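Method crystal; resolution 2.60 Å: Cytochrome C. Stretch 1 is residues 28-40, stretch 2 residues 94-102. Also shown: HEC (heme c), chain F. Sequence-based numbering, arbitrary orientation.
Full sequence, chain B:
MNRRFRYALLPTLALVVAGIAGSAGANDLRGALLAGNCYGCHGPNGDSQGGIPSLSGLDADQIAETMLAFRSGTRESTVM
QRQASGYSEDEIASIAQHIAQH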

# COMPACT_ATOMS: atom_id res chain seq x y z
N ASP B 28 42.27 -10.89 -5.99
CA ASP B 28 41.71 -9.83 -6.89
C ASP B 28 40.28 -9.35 -6.56
O ASP B 28 39.50 -10.05 -5.87
CB ASP B 28 41.84 -10.22 -8.38
CG ASP B 28 40.95 -11.41 -8.79
OD1 ASP B 28 40.54 -12.24 -7.94
OD2 ASP B 28 40.69 -11.52 -10.00
N LEU B 29 39.96 -8.16 -7.05
CA LEU B 29 38.64 -7.56 -6.84
C LEU B 29 37.56 -8.28 -7.66
O LEU B 29 36.43 -8.48 -7.19
CB LEU B 29 38.68 -6.06 -7.13
CG LEU B 29 39.59 -5.22 -6.22
CD1 LEU B 29 39.61 -3.76 -6.66
CD2 LEU B 29 39.24 -5.32 -4.74
N ARG B 30 37.91 -8.69 -8.88
CA ARG B 30 37.02 -9.52 -9.68
C ARG B 30 36.37 -10.63 -8.85
O ARG B 30 35.14 -10.73 -8.82
CB ARG B 30 37.72 -10.10 -10.91
CG ARG B 30 36.85 -11.04 -11.72
CD ARG B 30 35.72 -10.29 -12.39
NE ARG B 30 34.91 -11.21 -13.17
CZ ARG B 30 33.59 -11.11 -13.36
NH1 ARG B 30 32.88 -10.12 -12.82
NH2 ARG B 30 32.97 -12.03 -14.09
N GLY B 31 37.17 -11.44 -8.17
CA GLY B 31 36.62 -12.56 -7.39
C GLY B 31 35.83 -12.06 -6.21
O GLY B 31 34.81 -12.65 -5.81
N ALA B 32 36.30 -10.96 -5.63
CA ALA B 32 35.66 -10.37 -4.47
C ALA B 32 34.23 -9.90 -4.79
O ALA B 32 33.33 -10.08 -3.99
CB ALA B 32 36.52 -9.23 -3.94
N LEU B 33 34.04 -9.35 -5.99
CA LEU B 33 32.73 -8.85 -6.43
C LEU B 33 31.80 -9.99 -6.77
O LEU B 33 30.61 -9.90 -6.44
CB LEU B 33 32.86 -7.89 -7.62
CG LEU B 33 33.59 -6.58 -7.30
CD1 LEU B 33 33.75 -5.70 -8.54
CD2 LEU B 33 32.89 -5.82 -6.18
N LEU B 34 32.34 -11.04 -7.39
CA LEU B 34 31.58 -12.26 -7.73
C LEU B 34 31.07 -12.91 -6.48
O LEU B 34 29.93 -13.38 -6.44
CB LEU B 34 32.40 -13.25 -8.55
CG LEU B 34 32.70 -12.87 -10.00
CD1 LEU B 34 33.78 -13.79 -10.52
CD2 LEU B 34 31.48 -12.90 -10.93
N ALA B 35 31.91 -12.88 -5.43
CA ALA B 35 31.63 -13.55 -4.17
C ALA B 35 30.81 -12.71 -3.19
O ALA B 35 29.92 -13.23 -2.51
CB ALA B 35 32.94 -14.00 -3.54
N GLY B 36 31.10 -11.40 -3.12
CA GLY B 36 30.47 -10.46 -2.17
C GLY B 36 28.95 -10.57 -2.00
O GLY B 36 28.42 -10.45 -0.87
N ASN B 37 28.28 -10.82 -3.13
CA ASN B 37 26.84 -10.91 -3.19
C ASN B 37 26.30 -12.11 -2.43
O ASN B 37 25.19 -12.07 -1.88
CB ASN B 37 26.38 -10.86 -4.65
CG ASN B 37 26.44 -9.44 -5.23
OD1 ASN B 37 25.77 -8.54 -4.74
ND2 ASN B 37 27.24 -9.25 -6.27
N CYS B 38 27.09 -13.17 -2.35
CA CYS B 38 26.71 -14.35 -1.57
C CYS B 38 26.54 -14.02 -0.11
O CYS B 38 25.71 -14.62 0.56
CB CYS B 38 27.75 -15.46 -1.71
SG CYS B 38 28.24 -15.75 -3.42
N TYR B 39 27.32 -13.06 0.37
CA TYR B 39 27.23 -12.69 1.78
C TYR B 39 25.92 -11.97 2.05
O TYR B 39 25.43 -12.00 3.17
CB TYR B 39 28.45 -11.90 2.27
CG TYR B 39 29.82 -12.53 1.94
CD1 TYR B 39 30.06 -13.90 2.16
CD2 TYR B 39 30.88 -11.75 1.41
CE1 TYR B 39 31.29 -14.46 1.85
CE2 TYR B 39 32.12 -12.31 1.11
CZ TYR B 39 32.32 -13.67 1.33
OH TYR B 39 33.55 -14.26 1.04
N GLY B 40 25.36 -11.35 1.01
CA GLY B 40 24.06 -10.68 1.06
C GLY B 40 22.98 -11.55 1.68
O GLY B 40 22.26 -11.07 2.56
FE HEC F . 23.24 -19.57 -1.49
CHA HEC F . 22.13 -22.65 -0.31
CHB HEC F . 26.33 -20.88 -1.97
CHC HEC F . 24.18 -16.69 -3.24
CHD HEC F . 20.32 -18.14 -0.61
NA HEC F . 24.06 -21.46 -1.20
C1A HEC F . 23.53 -22.57 -0.69
C2A HEC F . 24.44 -23.75 -0.58
C3A HEC F . 25.70 -23.21 -1.09
C4A HEC F . 25.33 -21.82 -1.43
CMA HEC F . 27.04 -23.85 -1.28
CAA HEC F . 24.13 -25.12 -0.04
CBA HEC F . 24.45 -24.97 1.45
CGA HEC F . 24.36 -26.24 2.28
O1A HEC F . 23.75 -27.25 1.85
O2A HEC F . 24.89 -26.25 3.41
NB HEC F . 24.96 -18.90 -2.46
C1B HEC F . 26.13 -19.57 -2.54
C2B HEC F . 27.24 -18.91 -3.25
C3B HEC F . 26.62 -17.66 -3.67
C4B HEC F . 25.21 -17.73 -3.12
CMB HEC F . 28.64 -19.39 -3.54
CAB HEC F . 27.43 -16.71 -4.47
CBB HEC F . 27.01 -15.40 -5.02
NC HEC F . 22.40 -17.69 -1.86
C1C HEC F . 22.89 -16.63 -2.53
C2C HEC F . 22.00 -15.43 -2.57
C3C HEC F . 20.83 -15.91 -1.78
C4C HEC F . 21.21 -17.28 -1.40
CMC HEC F . 22.26 -14.11 -3.24
CAC HEC F . 19.55 -15.30 -1.33
CBC HEC F . 19.04 -13.96 -1.70
ND HEC F . 21.52 -20.28 -0.62
C1D HEC F . 20.41 -19.59 -0.38
C2D HEC F . 19.31 -20.38 0.23
C3D HEC F . 19.88 -21.73 0.32
C4D HEC F . 21.22 -21.53 -0.24
CMD HEC F . 17.96 -19.93 0.67
CAD HEC F . 19.26 -23.00 0.81
CBD HEC F . 18.96 -23.74 -0.49
CGD HEC F . 17.68 -23.33 -1.19
O1D HEC F . 16.58 -23.55 -0.63
O2D HEC F . 17.76 -22.80 -2.32
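Stretch 2 (94-102) SIAQHIAQH

Stretch 2 is helical from Ser-94 to Gln-101, the last part of a helix that begins earlier in the chain, and it packs steeply across the helix of stretch 1, residues 29-40. The two axes approach to 8.5 Å and cross at -77°. The backbones come closest where stretch 1 offers small residues: the CA atoms of Ala-35 and Ile-95 are 4.9 Å apart, and those of Gly-31 and Ser-94 5.6 Å. Within stretch 2 the i to i+4 pattern runs from His-98 N to Ser-94 O (3.0 Å) through to His-102 N and His-98 O (3.1 Å).

The center of the contact is His-98, whose side chain (chi1 t) fits as a knob among Gly-31, Ala-32, Ala-35 and Tyr-39. Gly-31 and Ala-32 lie over one face of the imidazole; Ala-32 CA stands 3.9 Å from the ring centroid, 25° off the normal, in a CH-pi contact, and is 3.6 Å from His-98 CE1. Ala-35 CB reaches His-98 CD2 at 3.8 Å, while Tyr-39 OH lies at the ring edge, 4.0 Å from the same CD2 atom.

Apolar packing is carried largely by Ile-95 and Ile-99, one helical turn apart. Ile-95 CG1 rests 3.5 Å from Leu-34 CB, and Ile-99 CG1 lies 4.1 Å from Ala-35 CB and 4.0 Å from Tyr-39 CE1. Both isoleucines also meet the cysteine that anchors the heme: Cys-38 SG is 4.1 Å from Ile-95 CG2 and 3.9 Å from Ile-99 CD1. The same two branches extend to the heme itself, with Ile-95 CG2 3.4 Å and Ile-99 CD1 3.8 Å from HEC CMB.

No hydrogen bond links the stretches; the 464 Å² they bury together depends on close packing.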

# COMPACT_ATOMS: atom_id res chain seq x y z
N SER B 94 35.93 -19.17 -9.37
CA SER B 94 36.42 -17.98 -8.65
C SER B 94 35.68 -17.78 -7.32
O SER B 94 36.30 -17.57 -6.28
CB SER B 94 36.28 -16.71 -9.49
OG SER B 94 37.42 -16.45 -10.29
N ILE B 95 34.35 -17.86 -7.37
CA ILE B 95 33.50 -17.65 -6.19
C ILE B 95 33.84 -18.69 -5.14
O ILE B 95 34.03 -18.37 -3.95
CB ILE B 95 31.99 -17.73 -6.59
CG1 ILE B 95 31.59 -16.48 -7.34
CG2 ILE B 95 31.06 -17.89 -5.39
CD1 ILE B 95 30.50 -16.77 -8.35
N ALA B 96 33.94 -19.94 -5.61
CA ALA B 96 34.22 -21.08 -4.75
C ALA B 96 35.53 -20.84 -3.97
O ALA B 96 35.51 -20.75 -2.73
CB ALA B 96 34.26 -22.36 -5.59
N GLN B 97 36.62 -20.65 -4.71
CA GLN B 97 37.94 -20.32 -4.17
C GLN B 97 37.87 -19.20 -3.12
O GLN B 97 38.15 -19.44 -1.94
CB GLN B 97 38.87 -19.90 -5.32
CG GLN B 97 40.35 -19.94 -4.99
CD GLN B 97 41.17 -18.97 -5.82
OE1 GLN B 97 41.89 -18.13 -5.27
NE2 GLN B 97 41.07 -19.08 -7.14
N HIS B 98 37.47 -18.01 -3.57
CA HIS B 98 37.42 -16.82 -2.74
C HIS B 98 36.66 -16.97 -1.40
O HIS B 98 37.13 -16.48 -0.36
CB HIS B 98 36.89 -15.64 -3.56
CG HIS B 98 37.02 -14.32 -2.88
ND1 HIS B 98 37.99 -13.40 -3.24
CD2 HIS B 98 36.31 -13.76 -1.87
CE1 HIS B 98 37.87 -12.33 -2.47
NE2 HIS B 98 36.86 -12.52 -1.62
N ILE B 99 35.53 -17.67 -1.39
CA ILE B 99 34.80 -17.86 -0.12
C ILE B 99 35.57 -18.75 0.86
O ILE B 99 35.76 -18.37 2.02
CB ILE B 99 33.31 -18.26 -0.32
CG1 ILE B 99 32.54 -17.06 -0.88
CG2 ILE B 99 32.66 -18.69 0.98
CD1 ILE B 99 31.32 -17.46 -1.69
N ALA B 100 36.05 -19.90 0.39
CA ALA B 100 36.85 -20.83 1.20
C ALA B 100 38.21 -20.25 1.68
O ALA B 100 38.58 -20.45 2.85
CB ALA B 100 37.06 -22.13 0.44
N GLN B 101 38.93 -19.55 0.79
CA GLN B 101 40.20 -18.88 1.09
C GLN B 101 40.00 -17.86 2.23
O GLN B 101 40.81 -17.80 3.15
CB GLN B 101 40.80 -18.24 -0.19
CG GLN B 101 42.19 -17.60 -0.08
N HIS B 102 38.89 -17.10 2.17
CA HIS B 102 38.58 -15.99 3.10
C HIS B 102 37.85 -16.45 4.37
O HIS B 102 37.30 -17.55 4.45
CB HIS B 102 37.77 -14.88 2.39
CG HIS B 102 38.60 -13.99 1.50
ND1 HIS B 102 39.41 -14.46 0.48
CD2 HIS B 102 38.74 -12.64 1.48
CE1 HIS B 102 40.02 -13.45 -0.11
NE2 HIS B 102 39.63 -12.33 0.47
OXT HIS B 102 37.81 -15.70 5.36